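Local coordinates for acetylornithine aminotransferase (Aquifex aeolicus, PDB 2EH6), which transfers the side-chain amino group of N(2)-acetyl-L-ornithine to 2-oxoglutarate with the help of pyridoxal 5'-phosphate, a step of arginine biosynthesis, at residues A[121-126]-A[174-179]; A[178-183]-A[209-214]; A[190-195]-A[228-233]; A[218-223]-A[318-323]; A[234-239]-A[252-257]. All blocks are in the same frame, centred on the assembly; numbering follows the deposited sequence.

Contacts 1, 2 and 5 lie in one mixed sheet, whose strands 119-123, 173-178, 208-212, 236-239 and 250-255 follow in that order. Contacts 1 and 2 share Ile178 and Glu179, their centres about 8 Å apart; the centres of contacts 2 and 5 are about 12 Å apart, strands 208-212 and 236-239 being neighbours. Contact 3 packs helix 192-205 on loop 228-233, which leads into contact 5. Contact 4, its centre about 21 Å from that of contact 5, ties loop 218-223 to a second sheet. Contact 1 closes before 3, 4 and 5 open; 2 and 3 alternate along the chain, as do 3 and 4. The ends of strands 173-178 and 208-212 bring Glu179 and Asp212 together at pyridoxal phosphate.

Contact 1: residues A[121-126]-A[174-179]; sequences ISFENS and AGIIIE. With PLP (pyridoxal-5'-phosphate), chain C.
Phe123 lays the CD2-CE2 side of its ring against Ile178, with CE2 3.6 Å from Ile178 CD1, and the two side chains cross obliquely. CG of Phe123 stands beside its own backbone N, anti to the carbonyl carbon (chi1 -65°), which sets CG on the side of the neighbouring strand. Phe123 CE2 also meets Ile176 CG2 at 3.9 Å, and the carbonyl O of Ile177 lies at the ring edge, near its plane. A large flat residue suits a place where two branched side chains must be covered together; Phe194 of helix 192-205 packs on Ile178 too. Beneath this, strands 119-123 and 173-178 run parallel, as in the central sheet of fold-type I aminotransferases: Ile121 N donates to Gly175 O and Ile121 O accepts from Ile177 N at 2.9 Å. From Phe123 on, direct pairing gives way and a water joins Phe123 N to Ile177 O. The chain then makes a type II turn from Phe123 to Ser126, where Phe123 O takes both Ser126 N and Ser126 OG, the latter at 2.7 Å. Serine suits this corner because its short hydroxyl reaches back to that carbonyl. Past the turn, Glu179 OE2 comes within 3.2 Å of Ser126 CB and accepts from Phe127 N, while OE1 is reached by a second water, held by Asn125 O, and lies 3.4 Å from C2A, the methyl carbon of the cofactor.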
# COMPACT_ATOMS: atom_id res chain seq x y z
N ILE A 121 22.74 -5.07 1.23
CA ILE A 121 23.06 -6.39 0.73
C ILE A 121 21.81 -7.22 1.00
O ILE A 121 21.37 -7.32 2.14
CB ILE A 121 24.23 -7.03 1.50
CG1 ILE A 121 25.52 -6.25 1.22
CG2 ILE A 121 24.38 -8.50 1.09
CD1 ILE A 121 26.73 -6.77 1.98
N SER A 122 21.23 -7.79 -0.05
CA SER A 122 20.07 -8.65 0.12
C SER A 122 20.49 -9.99 -0.46
O SER A 122 21.67 -10.18 -0.78
CB SER A 122 18.84 -8.08 -0.61
OG SER A 122 19.07 -7.95 -2.00
N PHE A 123 19.56 -10.92 -0.62
CA PHE A 123 19.92 -12.23 -1.13
C PHE A 123 19.23 -12.71 -2.39
O PHE A 123 18.12 -12.27 -2.72
CB PHE A 123 19.72 -13.26 -0.01
CG PHE A 123 20.63 -13.06 1.16
CD1 PHE A 123 21.91 -13.63 1.17
CD2 PHE A 123 20.25 -12.27 2.23
CE1 PHE A 123 22.78 -13.41 2.23
CE2 PHE A 123 21.12 -12.05 3.30
CZ PHE A 123 22.38 -12.63 3.30
N GLU A 124 19.90 -13.61 -3.10
CA GLU A 124 19.35 -14.20 -4.31
C GLU A 124 18.12 -15.00 -3.91
O GLU A 124 18.07 -15.59 -2.83
CB GLU A 124 20.39 -15.12 -4.96
CG GLU A 124 21.40 -14.40 -5.84
CD GLU A 124 22.51 -15.30 -6.35
OE1 GLU A 124 22.25 -16.51 -6.56
OE2 GLU A 124 23.64 -14.81 -6.55
N ASN A 125 17.12 -15.02 -4.80
CA ASN A 125 15.87 -15.75 -4.57
C ASN A 125 14.98 -15.08 -3.54
O ASN A 125 13.98 -15.66 -3.12
CB ASN A 125 16.14 -17.18 -4.12
CG ASN A 125 16.96 -17.95 -5.10
OD1 ASN A 125 16.62 -18.03 -6.28
ND2 ASN A 125 18.06 -18.52 -4.63
N SER A 126 15.35 -13.88 -3.12
CA SER A 126 14.55 -13.16 -2.14
C SER A 126 13.42 -12.42 -2.83
O SER A 126 13.46 -12.20 -4.05
CB SER A 126 15.42 -12.15 -1.38
OG SER A 126 15.80 -11.08 -2.23
N ALA A 174 24.83 0.13 4.52
CA ALA A 174 23.92 0.60 5.56
C ALA A 174 23.25 -0.56 6.29
O ALA A 174 22.98 -0.47 7.49
CB ALA A 174 22.87 1.52 4.96
N GLY A 175 22.98 -1.63 5.56
CA GLY A 175 22.34 -2.77 6.19
C GLY A 175 22.21 -3.99 5.32
O GLY A 175 22.48 -3.96 4.11
N ILE A 176 21.80 -5.09 5.95
CA ILE A 176 21.59 -6.36 5.28
C ILE A 176 20.11 -6.71 5.43
O ILE A 176 19.57 -6.64 6.54
CB ILE A 176 22.46 -7.47 5.92
CG1 ILE A 176 23.95 -7.10 5.77
CG2 ILE A 176 22.16 -8.81 5.27
CD1 ILE A 176 24.90 -8.14 6.32
N ILE A 177 19.47 -7.08 4.33
CA ILE A 177 18.05 -7.42 4.31
C ILE A 177 17.88 -8.91 4.04
O ILE A 177 18.43 -9.43 3.07
CB ILE A 177 17.31 -6.65 3.19
CG1 ILE A 177 17.56 -5.15 3.34
CG2 ILE A 177 15.82 -6.94 3.25
CD1 ILE A 177 17.06 -4.32 2.17
N ILE A 178 17.10 -9.60 4.87
CA ILE A 178 16.95 -11.03 4.68
C ILE A 178 15.61 -11.60 5.16
O ILE A 178 14.95 -11.01 6.01
CB ILE A 178 18.09 -11.77 5.42
CG1 ILE A 178 18.09 -13.26 5.07
CG2 ILE A 178 17.94 -11.56 6.93
CD1 ILE A 178 19.29 -14.01 5.63
N GLU A 179 15.23 -12.75 4.60
CA GLU A 179 14.02 -13.45 5.02
C GLU A 179 14.56 -14.68 5.76
O GLU A 179 15.41 -15.38 5.22
CB GLU A 179 13.21 -13.93 3.81
CG GLU A 179 12.70 -12.82 2.91
CD GLU A 179 12.34 -13.33 1.54
OE1 GLU A 179 11.27 -13.95 1.38
OE2 GLU A 179 13.14 -13.11 0.60
N1 PLP C . 8.23 -9.43 1.27
C2 PLP C . 7.99 -10.73 1.52
C2A PLP C . 9.00 -11.56 2.27
C3 PLP C . 6.79 -11.33 1.08
O3 PLP C . 6.54 -12.65 1.33
C4 PLP C . 5.84 -10.53 0.37
C4A PLP C . 4.57 -11.15 -0.08
C5 PLP C . 6.15 -9.13 0.12
C6 PLP C . 7.37 -8.63 0.60
C5A PLP C . 5.19 -8.22 -0.63
O4P PLP C . 4.08 -7.90 0.21
P PLP C . 3.05 -6.95 -0.60
O1P PLP C . 1.92 -6.63 0.31
O2P PLP C . 3.74 -5.59 -1.06
O3P PLP C . 2.51 -7.73 -1.89
O HOH W 1 16.93 -10.64 1.10
O HOH W 2 11.59 -15.25 -1.20

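Contact 2: residues A[178-183]-A[209-214]; sequences IEVIQG and LIIDEV. With PLP (pyridoxal-5'-phosphate), chain C.
Asp212 and Glu179 lie side by side and point the same way, with Glu179 CG 4.1 Å from Asp212 CB and their carboxylate planes 38° apart. Asp212 CG is anti to its backbone N (chi1 -179°), and Asp212 OD2 stands 2.8 Å from the pyridine nitrogen N1 of the cofactor; a hydrogen bond to His128 ND1 holds the same oxygen. Asp212 OD1 accepts from Val214 N at 2.9 Å, an Asx turn that restrains the carboxylate's rotation. This turn also brings Val214 over the pyridine ring, its CG1 3.6 Å from C4. The parallel strands place Asp212: its N donates to Ile178 O at 2.8 Å, and Ile178 N donates to Ile210 O. A water bridges Val180 N and Asp212 O. Branched side chains pack behind: Val180 CG2 meets Ile211 CG2 at 3.9 Å, and Ile178 CG2 rests near Ile211 CG1. An alanine at Asp212 would probably leave the pyridine nitrogen without its carboxylate mate and His128 ND1 without its acceptor, and would free the Val214 turn. An aspartate facing the ring nitrogen is the hallmark of fold-type I enzymes, where it is thought to keep that nitrogen protonated, so that the ring can probably draw electrons from the substrate.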
# COMPACT_ATOMS: atom_id res chain seq x y z
N ILE A 178 17.10 -9.60 4.87
CA ILE A 178 16.95 -11.03 4.68
C ILE A 178 15.61 -11.60 5.16
O ILE A 178 14.95 -11.01 6.01
CB ILE A 178 18.09 -11.77 5.42
CG1 ILE A 178 18.09 -13.26 5.07
CG2 ILE A 178 17.94 -11.56 6.93
CD1 ILE A 178 19.29 -14.01 5.63
N GLU A 179 15.23 -12.75 4.60
CA GLU A 179 14.02 -13.45 5.02
C GLU A 179 14.56 -14.68 5.76
O GLU A 179 15.41 -15.38 5.22
CB GLU A 179 13.21 -13.93 3.81
CG GLU A 179 12.70 -12.82 2.91
CD GLU A 179 12.34 -13.33 1.54
OE1 GLU A 179 11.27 -13.95 1.38
OE2 GLU A 179 13.14 -13.11 0.60
N VAL A 180 14.09 -14.93 6.98
CA VAL A 180 14.55 -16.09 7.74
C VAL A 180 14.30 -17.34 6.90
O VAL A 180 15.11 -18.27 6.88
CB VAL A 180 13.81 -16.20 9.10
CG1 VAL A 180 14.17 -17.51 9.78
CG2 VAL A 180 14.22 -15.03 9.99
N ILE A 181 13.16 -17.36 6.22
CA ILE A 181 12.78 -18.43 5.31
C ILE A 181 12.24 -17.71 4.08
O ILE A 181 11.29 -16.92 4.18
CB ILE A 181 11.66 -19.34 5.89
CG1 ILE A 181 12.15 -20.06 7.15
CG2 ILE A 181 11.24 -20.37 4.84
CD1 ILE A 181 11.08 -20.91 7.82
N GLN A 182 12.84 -17.94 2.92
CA GLN A 182 12.38 -17.28 1.70
C GLN A 182 11.18 -18.04 1.14
O GLN A 182 11.32 -19.10 0.54
CB GLN A 182 13.49 -17.26 0.65
CG GLN A 182 14.80 -16.63 1.10
CD GLN A 182 15.83 -16.61 -0.01
OE1 GLN A 182 16.10 -17.63 -0.64
NE2 GLN A 182 16.43 -15.44 -0.25
N GLY A 183 9.99 -17.48 1.33
CA GLY A 183 8.78 -18.13 0.85
C GLY A 183 8.62 -18.19 -0.66
O GLY A 183 8.66 -19.27 -1.25
N LEU A 209 20.69 -4.87 10.66
CA LEU A 209 20.10 -6.13 10.26
C LEU A 209 18.60 -5.88 10.09
O LEU A 209 17.91 -5.52 11.05
CB LEU A 209 20.33 -7.21 11.32
CG LEU A 209 19.65 -8.56 11.08
CD1 LEU A 209 20.09 -9.13 9.75
CD2 LEU A 209 19.98 -9.52 12.22
N ILE A 210 18.11 -6.05 8.87
CA ILE A 210 16.71 -5.83 8.56
C ILE A 210 16.11 -7.15 8.11
O ILE A 210 16.50 -7.70 7.08
CB ILE A 210 16.55 -4.81 7.42
CG1 ILE A 210 17.27 -3.51 7.78
CG2 ILE A 210 15.06 -4.56 7.14
CD1 ILE A 210 17.52 -2.60 6.60
N ILE A 211 15.18 -7.67 8.90
CA ILE A 211 14.56 -8.94 8.57
C ILE A 211 13.15 -8.70 8.04
O ILE A 211 12.33 -8.04 8.69
CB ILE A 211 14.50 -9.88 9.80
CG1 ILE A 211 15.91 -10.09 10.35
CG2 ILE A 211 13.88 -11.22 9.40
CD1 ILE A 211 15.98 -10.97 11.59
N ASP A 212 12.90 -9.23 6.85
CA ASP A 212 11.60 -9.09 6.22
C ASP A 212 10.71 -10.22 6.74
O ASP A 212 10.87 -11.37 6.33
CB ASP A 212 11.75 -9.23 4.70
CG ASP A 212 10.43 -9.07 3.96
OD1 ASP A 212 9.37 -9.30 4.57
OD2 ASP A 212 10.46 -8.73 2.76
N GLU A 213 9.79 -9.91 7.65
CA GLU A 213 8.90 -10.93 8.19
C GLU A 213 7.47 -10.82 7.64
O GLU A 213 6.52 -11.27 8.27
CB GLU A 213 8.89 -10.88 9.72
CG GLU A 213 10.23 -11.30 10.32
CD GLU A 213 10.12 -12.48 11.25
OE1 GLU A 213 9.20 -13.32 11.07
OE2 GLU A 213 10.97 -12.59 12.16
N VAL A 214 7.34 -10.22 6.47
CA VAL A 214 6.02 -10.06 5.84
C VAL A 214 5.33 -11.40 5.68
O VAL A 214 4.14 -11.52 5.93
CB VAL A 214 6.15 -9.38 4.46
CG1 VAL A 214 4.85 -9.52 3.67
CG2 VAL A 214 6.47 -7.90 4.65
N1 PLP C . 8.23 -9.43 1.27
C2 PLP C . 7.99 -10.73 1.52
C2A PLP C . 9.00 -11.56 2.27
C3 PLP C . 6.79 -11.33 1.08
O3 PLP C . 6.54 -12.65 1.33
C4 PLP C . 5.84 -10.53 0.37
C4A PLP C . 4.57 -11.15 -0.08
C5 PLP C . 6.15 -9.13 0.12
C6 PLP C . 7.37 -8.63 0.60
C5A PLP C . 5.19 -8.22 -0.63
O4P PLP C . 4.08 -7.90 0.21
P PLP C . 3.05 -6.95 -0.60
O1P PLP C . 1.92 -6.63 0.31
O2P PLP C . 3.74 -5.59 -1.06
O3P PLP C . 2.51 -7.73 -1.89
O HOH W 3 11.72 -13.73 7.76

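Contact 3: residues A[190-195]-A[228-233]; sequences ASEDFL and QHFNLK
Leu195 sets its CD1 methyl over one face of the Phe230 ring, 3.4 Å from the centroid and 17° off the ring normal, a CH-pi contact displaced toward the CD2 side of the rim. CG of Leu195 is anti to its carbonyl carbon and beside the backbone N (chi1 -66°), and the chain then extends to carry CD1 onto the ring. The same ring meets Glu192 at its edge: Glu192 CG lies 3.6 Å from Phe230 CD1, near the ring plane, and the carboxylate plane stands 82° from that of the ring. Glutamate suits this more exposed place because its methylenes can line an aromatic edge while the charged end lies farther out. Apolar contact continues at Leu232, whose CD1 is 4.0 Å from Leu195 CD1 and whose CD2 reaches Leu195 O at 3.7 Å. The helical side of this packing is the first turn of helix 192-205, which crosses over from strand 173-178 to its parallel neighbour 208-212 in a beta-alpha-beta unit. Polar bonds serve the helix start: Ser191 is its N-cap, and Ser191 OG accepts from Phe194 N at 2.8 Å, closing off a first-turn amide that has no carbonyl behind it. Val180 also touches the Phe230 ring, and Arg317 of strand 313-317 packs on it. His229 NE2 donates to Thr221 O, joining this loop to the neighbouring one.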
# COMPACT_ATOMS: atom_id res chain seq x y z
N ALA A 190 17.25 -20.32 5.94
CA ALA A 190 18.56 -19.79 6.30
C ALA A 190 18.98 -20.66 7.48
O ALA A 190 18.21 -20.82 8.43
CB ALA A 190 18.44 -18.34 6.72
N SER A 191 20.18 -21.21 7.43
CA SER A 191 20.66 -22.07 8.51
C SER A 191 20.90 -21.30 9.80
O SER A 191 21.10 -20.08 9.79
CB SER A 191 21.97 -22.75 8.11
OG SER A 191 23.04 -21.82 8.08
N GLU A 192 20.87 -22.01 10.93
CA GLU A 192 21.10 -21.37 12.21
C GLU A 192 22.54 -20.85 12.24
O GLU A 192 22.81 -19.76 12.74
CB GLU A 192 20.88 -22.36 13.35
CG GLU A 192 21.00 -21.73 14.73
CD GLU A 192 20.64 -22.70 15.84
OE1 GLU A 192 21.30 -23.75 15.95
OE2 GLU A 192 19.70 -22.40 16.61
N ASP A 193 23.45 -21.64 11.69
CA ASP A 193 24.85 -21.25 11.65
C ASP A 193 25.01 -19.96 10.85
O ASP A 193 25.65 -19.02 11.30
CB ASP A 193 25.69 -22.36 11.00
CG ASP A 193 27.16 -21.99 10.91
OD1 ASP A 193 27.75 -21.66 11.96
OD2 ASP A 193 27.72 -22.04 9.79
N PHE A 194 24.40 -19.93 9.67
CA PHE A 194 24.47 -18.76 8.80
C PHE A 194 23.90 -17.52 9.47
O PHE A 194 24.53 -16.46 9.46
CB PHE A 194 23.71 -19.03 7.50
CG PHE A 194 23.72 -17.86 6.54
CD1 PHE A 194 24.91 -17.45 5.95
CD2 PHE A 194 22.55 -17.17 6.25
CE1 PHE A 194 24.93 -16.36 5.07
CE2 PHE A 194 22.56 -16.09 5.38
CZ PHE A 194 23.75 -15.68 4.78
N LEU A 195 22.71 -17.64 10.06
CA LEU A 195 22.08 -16.51 10.73
C LEU A 195 22.91 -16.02 11.90
O LEU A 195 22.94 -14.82 12.20
CB LEU A 195 20.67 -16.88 11.20
CG LEU A 195 19.66 -17.19 10.09
CD1 LEU A 195 18.33 -17.56 10.70
CD2 LEU A 195 19.52 -15.97 9.18
N GLN A 228 12.80 -15.31 16.10
CA GLN A 228 12.92 -15.81 17.47
C GLN A 228 13.41 -17.25 17.53
O GLN A 228 13.90 -17.70 18.57
CB GLN A 228 11.58 -15.66 18.19
CG GLN A 228 11.04 -14.24 18.18
CD GLN A 228 9.65 -14.14 18.79
OE1 GLN A 228 8.76 -14.91 18.46
NE2 GLN A 228 9.46 -13.16 19.67
N HIS A 229 13.28 -17.98 16.43
CA HIS A 229 13.74 -19.36 16.39
C HIS A 229 15.26 -19.41 16.53
O HIS A 229 15.83 -20.43 16.94
CB HIS A 229 13.35 -20.02 15.06
CG HIS A 229 11.92 -20.45 14.97
ND1 HIS A 229 11.41 -21.48 15.73
CD2 HIS A 229 10.90 -20.01 14.19
CE1 HIS A 229 10.14 -21.67 15.41
NE2 HIS A 229 9.81 -20.79 14.48
N PHE A 230 15.92 -18.31 16.19
CA PHE A 230 17.37 -18.24 16.25
C PHE A 230 17.88 -17.17 17.21
O PHE A 230 19.05 -16.79 17.16
CB PHE A 230 17.91 -17.97 14.85
CG PHE A 230 17.38 -18.90 13.80
CD1 PHE A 230 17.98 -20.14 13.59
CD2 PHE A 230 16.26 -18.56 13.06
CE1 PHE A 230 17.47 -21.02 12.64
CE2 PHE A 230 15.74 -19.44 12.10
CZ PHE A 230 16.34 -20.67 11.90
N ASN A 231 17.00 -16.70 18.09
CA ASN A 231 17.36 -15.67 19.06
C ASN A 231 18.11 -14.51 18.41
O ASN A 231 19.08 -14.00 18.96
CB ASN A 231 18.22 -16.28 20.17
CG ASN A 231 17.46 -17.30 21.00
OD1 ASN A 231 16.43 -16.99 21.60
ND2 ASN A 231 17.97 -18.53 21.04
N LEU A 232 17.65 -14.10 17.24
CA LEU A 232 18.28 -12.99 16.53
C LEU A 232 17.87 -11.67 17.17
O LEU A 232 16.91 -11.61 17.93
CB LEU A 232 17.86 -13.00 15.06
CG LEU A 232 18.34 -14.20 14.25
CD1 LEU A 232 17.63 -14.27 12.92
CD2 LEU A 232 19.84 -14.11 14.07
N LYS A 233 18.61 -10.61 16.85
CA LYS A 233 18.32 -9.29 17.40
C LYS A 233 18.31 -8.24 16.29
O LYS A 233 19.19 -7.38 16.22
CB LYS A 233 19.36 -8.92 18.46
CG LYS A 233 19.37 -9.87 19.66
CD LYS A 233 20.49 -9.52 20.62
CE LYS A 233 20.44 -10.41 21.86
NZ LYS A 233 20.47 -11.86 21.49

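Contact 4: residues A[218-223]-A[318-323]; sequences IGRTGE and GLMLGL
Arg220 meets Leu319 through two hydrogen bonds, one in each direction: Leu319 N donates to Arg220 O at 3.0 Å, and Arg220 NH1 donates to Leu319 O at 2.9 Å. In the second bond the acceptor lies close to the guanidinium plane, whereas NH1 stands above the Leu319 carbonyl plane, 43° out of it. The arginine chain, bent at chi2 (56°) and chi3 (60°), folds back over the strand start; Pro355 O is a second acceptor for NH1. Arg220 CG packs on Met320 CE at 3.3 Å, the side chains crossing at about a right angle, and methionine's flexible end fits round that stem. Thr221 O approaches Gly318 CA at 3.4 Å. Glycine is needed at Gly318, since a CB there would run into Thr221 C and Gly222 N, and Gly222 has backbone angles that a side chain would not tolerate. Residues Gly219 to Gly222 make a type I turn, closed by Gly222 N to Gly219 O. Met320 touches Gln215, inferred to bind pyridoxal phosphate. The contact thus joins the loop after strand 208-212, of the cofactor-binding sheet, to strand 320-324 of the second sheet, while helix 275-308 meets both: Ile218 touches its Val284 and Leu319 its Val295.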
# COMPACT_ATOMS: atom_id res chain seq x y z
N ILE A 218 4.00 -13.01 12.42
CA ILE A 218 2.72 -13.22 13.08
C ILE A 218 2.29 -14.68 13.20
O ILE A 218 1.20 -15.06 12.77
CB ILE A 218 1.61 -12.39 12.37
CG1 ILE A 218 2.15 -11.01 11.97
CG2 ILE A 218 0.42 -12.21 13.31
CD1 ILE A 218 2.71 -10.17 13.13
N GLY A 219 3.18 -15.49 13.77
CA GLY A 219 2.91 -16.90 14.02
C GLY A 219 3.05 -17.95 12.92
O GLY A 219 3.03 -19.15 13.21
N ARG A 220 3.21 -17.51 11.67
CA ARG A 220 3.32 -18.44 10.55
C ARG A 220 4.29 -19.62 10.75
O ARG A 220 4.00 -20.73 10.32
CB ARG A 220 3.70 -17.67 9.28
CG ARG A 220 4.01 -18.54 8.06
CD ARG A 220 2.86 -19.49 7.71
NE ARG A 220 1.61 -18.80 7.41
CZ ARG A 220 0.47 -19.43 7.13
NH1 ARG A 220 0.44 -20.76 7.10
NH2 ARG A 220 -0.64 -18.75 6.89
N THR A 221 5.42 -19.38 11.40
CA THR A 221 6.40 -20.46 11.60
C THR A 221 6.39 -21.13 12.98
O THR A 221 7.25 -21.97 13.26
CB THR A 221 7.84 -19.97 11.32
OG1 THR A 221 8.25 -19.07 12.35
CG2 THR A 221 7.90 -19.26 9.97
N GLY A 222 5.42 -20.79 13.83
CA GLY A 222 5.38 -21.41 15.14
C GLY A 222 5.74 -20.46 16.27
O GLY A 222 5.41 -20.71 17.43
N GLU A 223 6.42 -19.37 15.93
CA GLU A 223 6.79 -18.34 16.89
C GLU A 223 6.17 -17.06 16.38
O GLU A 223 5.93 -16.93 15.18
CB GLU A 223 8.31 -18.19 16.97
CG GLU A 223 9.05 -19.38 17.56
CD GLU A 223 8.58 -19.72 18.96
OE1 GLU A 223 8.30 -18.79 19.75
OE2 GLU A 223 8.50 -20.93 19.28
N GLY A 318 7.00 -24.80 11.08
CA GLY A 318 5.65 -24.46 11.50
C GLY A 318 4.64 -24.74 10.41
O GLY A 318 4.54 -25.88 9.94
N LEU A 319 3.88 -23.73 10.01
CA LEU A 319 2.89 -23.90 8.95
C LEU A 319 3.31 -23.19 7.66
O LEU A 319 2.46 -22.78 6.85
CB LEU A 319 1.50 -23.42 9.41
CG LEU A 319 0.82 -24.36 10.42
CD1 LEU A 319 -0.54 -23.81 10.82
CD2 LEU A 319 0.66 -25.74 9.80
N MET A 320 4.61 -23.03 7.49
CA MET A 320 5.16 -22.46 6.27
C MET A 320 6.01 -23.62 5.75
O MET A 320 7.20 -23.73 6.05
CB MET A 320 6.06 -21.26 6.53
CG MET A 320 6.52 -20.61 5.22
SD MET A 320 7.66 -19.24 5.39
CE MET A 320 6.61 -18.04 6.06
N LEU A 321 5.37 -24.49 4.97
CA LEU A 321 6.07 -25.66 4.46
C LEU A 321 6.10 -25.74 2.95
O LEU A 321 5.27 -25.16 2.26
CB LEU A 321 5.41 -26.92 5.03
CG LEU A 321 5.39 -27.01 6.56
CD1 LEU A 321 4.48 -28.14 7.01
CD2 LEU A 321 6.81 -27.23 7.07
N GLY A 322 7.08 -26.49 2.44
CA GLY A 322 7.21 -26.66 1.01
C GLY A 322 7.65 -28.06 0.67
O GLY A 322 8.31 -28.73 1.47
N LEU A 323 7.26 -28.53 -0.51
CA LEU A 323 7.63 -29.85 -0.98
C LEU A 323 8.28 -29.65 -2.33
O LEU A 323 7.61 -29.30 -3.31
CB LEU A 323 6.39 -30.74 -1.11
CG LEU A 323 6.59 -32.17 -1.63
CD1 LEU A 323 7.55 -32.93 -0.74
CD2 LEU A 323 5.24 -32.87 -1.68

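Contact 5: residues A[234-239]-A[252-257]; sequences PDVIAL and ILAREE
Val236 to Ala238 pair with Ala254 to Ile252 in an antiparallel hairpin, the strand axes 4.7 Å apart and 166° between their directions. Ile237 and Leu253 form the hydrogen-bonded pair, Ile237 N to Leu253 O at 2.9 Å and Leu253 N to Ile237 O at 3.0 Å; the pairs on either side are non-hydrogen-bonded. Arg255 N to Asp235 O extends the pairing by one bond. On one face Ile237 and Leu253 lie side by side, Ile237 CG1 3.8 Å from Leu253 CB. On the other, Val236 CG2 meets Ala254 CB at 3.8 Å, small and branched residues suiting close approach to helix 95-112. Arg255 CG lies between its backbone N and carbonyl carbon (chi1 62°), and the chain runs extended to NE beside Asp235. Arg255 NE donates to Asp235 OD1 at 2.6 Å, a nearly straight bond (171°) onto the anti lone pair. Its NH1 and NH2 both hold Glu257 OE1. An alanine in place of Arg255 would probably leave the Asp235 and Glu257 carboxylates without their shared cation. Asp235 OD2 accepts from Leu209 N and ties down the start of strand 208-212. Strand 236-239 lies between 208-212 and 250-255, while Met4 of the second subunit packs on Ile252 and Ala254.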
# COMPACT_ATOMS: atom_id res chain seq x y z
N PRO A 234 17.32 -8.32 15.40
CA PRO A 234 17.20 -7.37 14.28
C PRO A 234 16.99 -5.92 14.70
O PRO A 234 16.35 -5.64 15.72
CB PRO A 234 16.02 -7.93 13.48
CG PRO A 234 15.17 -8.57 14.55
CD PRO A 234 16.19 -9.28 15.40
N ASP A 235 17.52 -5.01 13.91
CA ASP A 235 17.37 -3.59 14.18
C ASP A 235 16.01 -3.15 13.65
O ASP A 235 15.37 -2.25 14.19
CB ASP A 235 18.50 -2.81 13.50
CG ASP A 235 19.87 -3.24 13.99
OD1 ASP A 235 20.21 -2.92 15.14
OD2 ASP A 235 20.61 -3.92 13.24
N VAL A 236 15.56 -3.80 12.58
CA VAL A 236 14.27 -3.50 11.97
C VAL A 236 13.65 -4.75 11.35
O VAL A 236 14.36 -5.59 10.79
CB VAL A 236 14.40 -2.45 10.83
CG1 VAL A 236 13.01 -2.04 10.34
CG2 VAL A 236 15.18 -1.23 11.31
N ILE A 237 12.33 -4.88 11.47
CA ILE A 237 11.65 -6.00 10.83
C ILE A 237 10.45 -5.43 10.09
O ILE A 237 9.92 -4.39 10.47
CB ILE A 237 11.17 -7.08 11.84
CG1 ILE A 237 10.15 -6.49 12.81
CG2 ILE A 237 12.38 -7.67 12.58
CD1 ILE A 237 9.50 -7.54 13.70
N ALA A 238 10.04 -6.10 9.01
CA ALA A 238 8.89 -5.66 8.23
C ALA A 238 7.79 -6.71 8.40
O ALA A 238 8.07 -7.90 8.41
CB ALA A 238 9.27 -5.51 6.76
N LEU A 239 6.55 -6.25 8.54
CA LEU A 239 5.42 -7.16 8.73
C LEU A 239 4.27 -6.76 7.82
O LEU A 239 4.15 -5.61 7.44
CB LEU A 239 4.93 -7.10 10.18
CG LEU A 239 5.90 -7.49 11.30
CD1 LEU A 239 5.36 -6.95 12.62
CD2 LEU A 239 6.07 -9.01 11.35
N ILE A 252 6.58 -1.61 10.07
CA ILE A 252 7.96 -1.91 10.35
C ILE A 252 8.06 -1.65 11.84
O ILE A 252 7.37 -0.77 12.38
CB ILE A 252 8.97 -1.01 9.60
CG1 ILE A 252 8.73 0.46 9.94
CG2 ILE A 252 8.90 -1.28 8.11
CD1 ILE A 252 9.87 1.37 9.47
N LEU A 253 8.88 -2.45 12.51
CA LEU A 253 9.10 -2.31 13.94
C LEU A 253 10.61 -2.15 14.01
O LEU A 253 11.35 -2.95 13.43
CB LEU A 253 8.66 -3.57 14.69
CG LEU A 253 8.50 -3.47 16.21
CD1 LEU A 253 7.91 -4.76 16.74
CD2 LEU A 253 9.85 -3.18 16.86
N ALA A 254 11.07 -1.10 14.68
CA ALA A 254 12.50 -0.84 14.80
C ALA A 254 12.87 -0.53 16.23
O ALA A 254 12.12 0.15 16.94
CB ALA A 254 12.88 0.35 13.90
N ARG A 255 14.02 -1.02 16.67
CA ARG A 255 14.42 -0.74 18.04
C ARG A 255 14.54 0.77 18.21
O ARG A 255 14.81 1.50 17.25
CB ARG A 255 15.73 -1.48 18.37
CG ARG A 255 16.94 -1.09 17.55
CD ARG A 255 18.10 -2.04 17.88
NE ARG A 255 19.34 -1.64 17.23
CZ ARG A 255 20.05 -0.56 17.57
NH1 ARG A 255 19.64 0.22 18.56
NH2 ARG A 255 21.15 -0.26 16.90
N GLU A 256 14.29 1.23 19.43
CA GLU A 256 14.32 2.64 19.81
C GLU A 256 15.33 3.56 19.14
O GLU A 256 14.97 4.61 18.62
CB GLU A 256 14.53 2.76 21.32
CG GLU A 256 13.33 2.41 22.17
CD GLU A 256 12.21 3.41 22.04
OE1 GLU A 256 12.46 4.57 21.64
OE2 GLU A 256 11.07 3.04 22.35
N GLU A 257 16.61 3.17 19.18
CA GLU A 257 17.65 4.01 18.60
C GLU A 257 17.52 4.27 17.11
O GLU A 257 17.79 5.37 16.64
CB GLU A 257 19.03 3.43 18.88
CG GLU A 257 20.14 4.24 18.24
CD GLU A 257 21.50 3.65 18.48
OE1 GLU A 257 21.61 2.41 18.52
OE2 GLU A 257 22.46 4.44 18.61
O HOH W 4 23.14 -2.03 15.31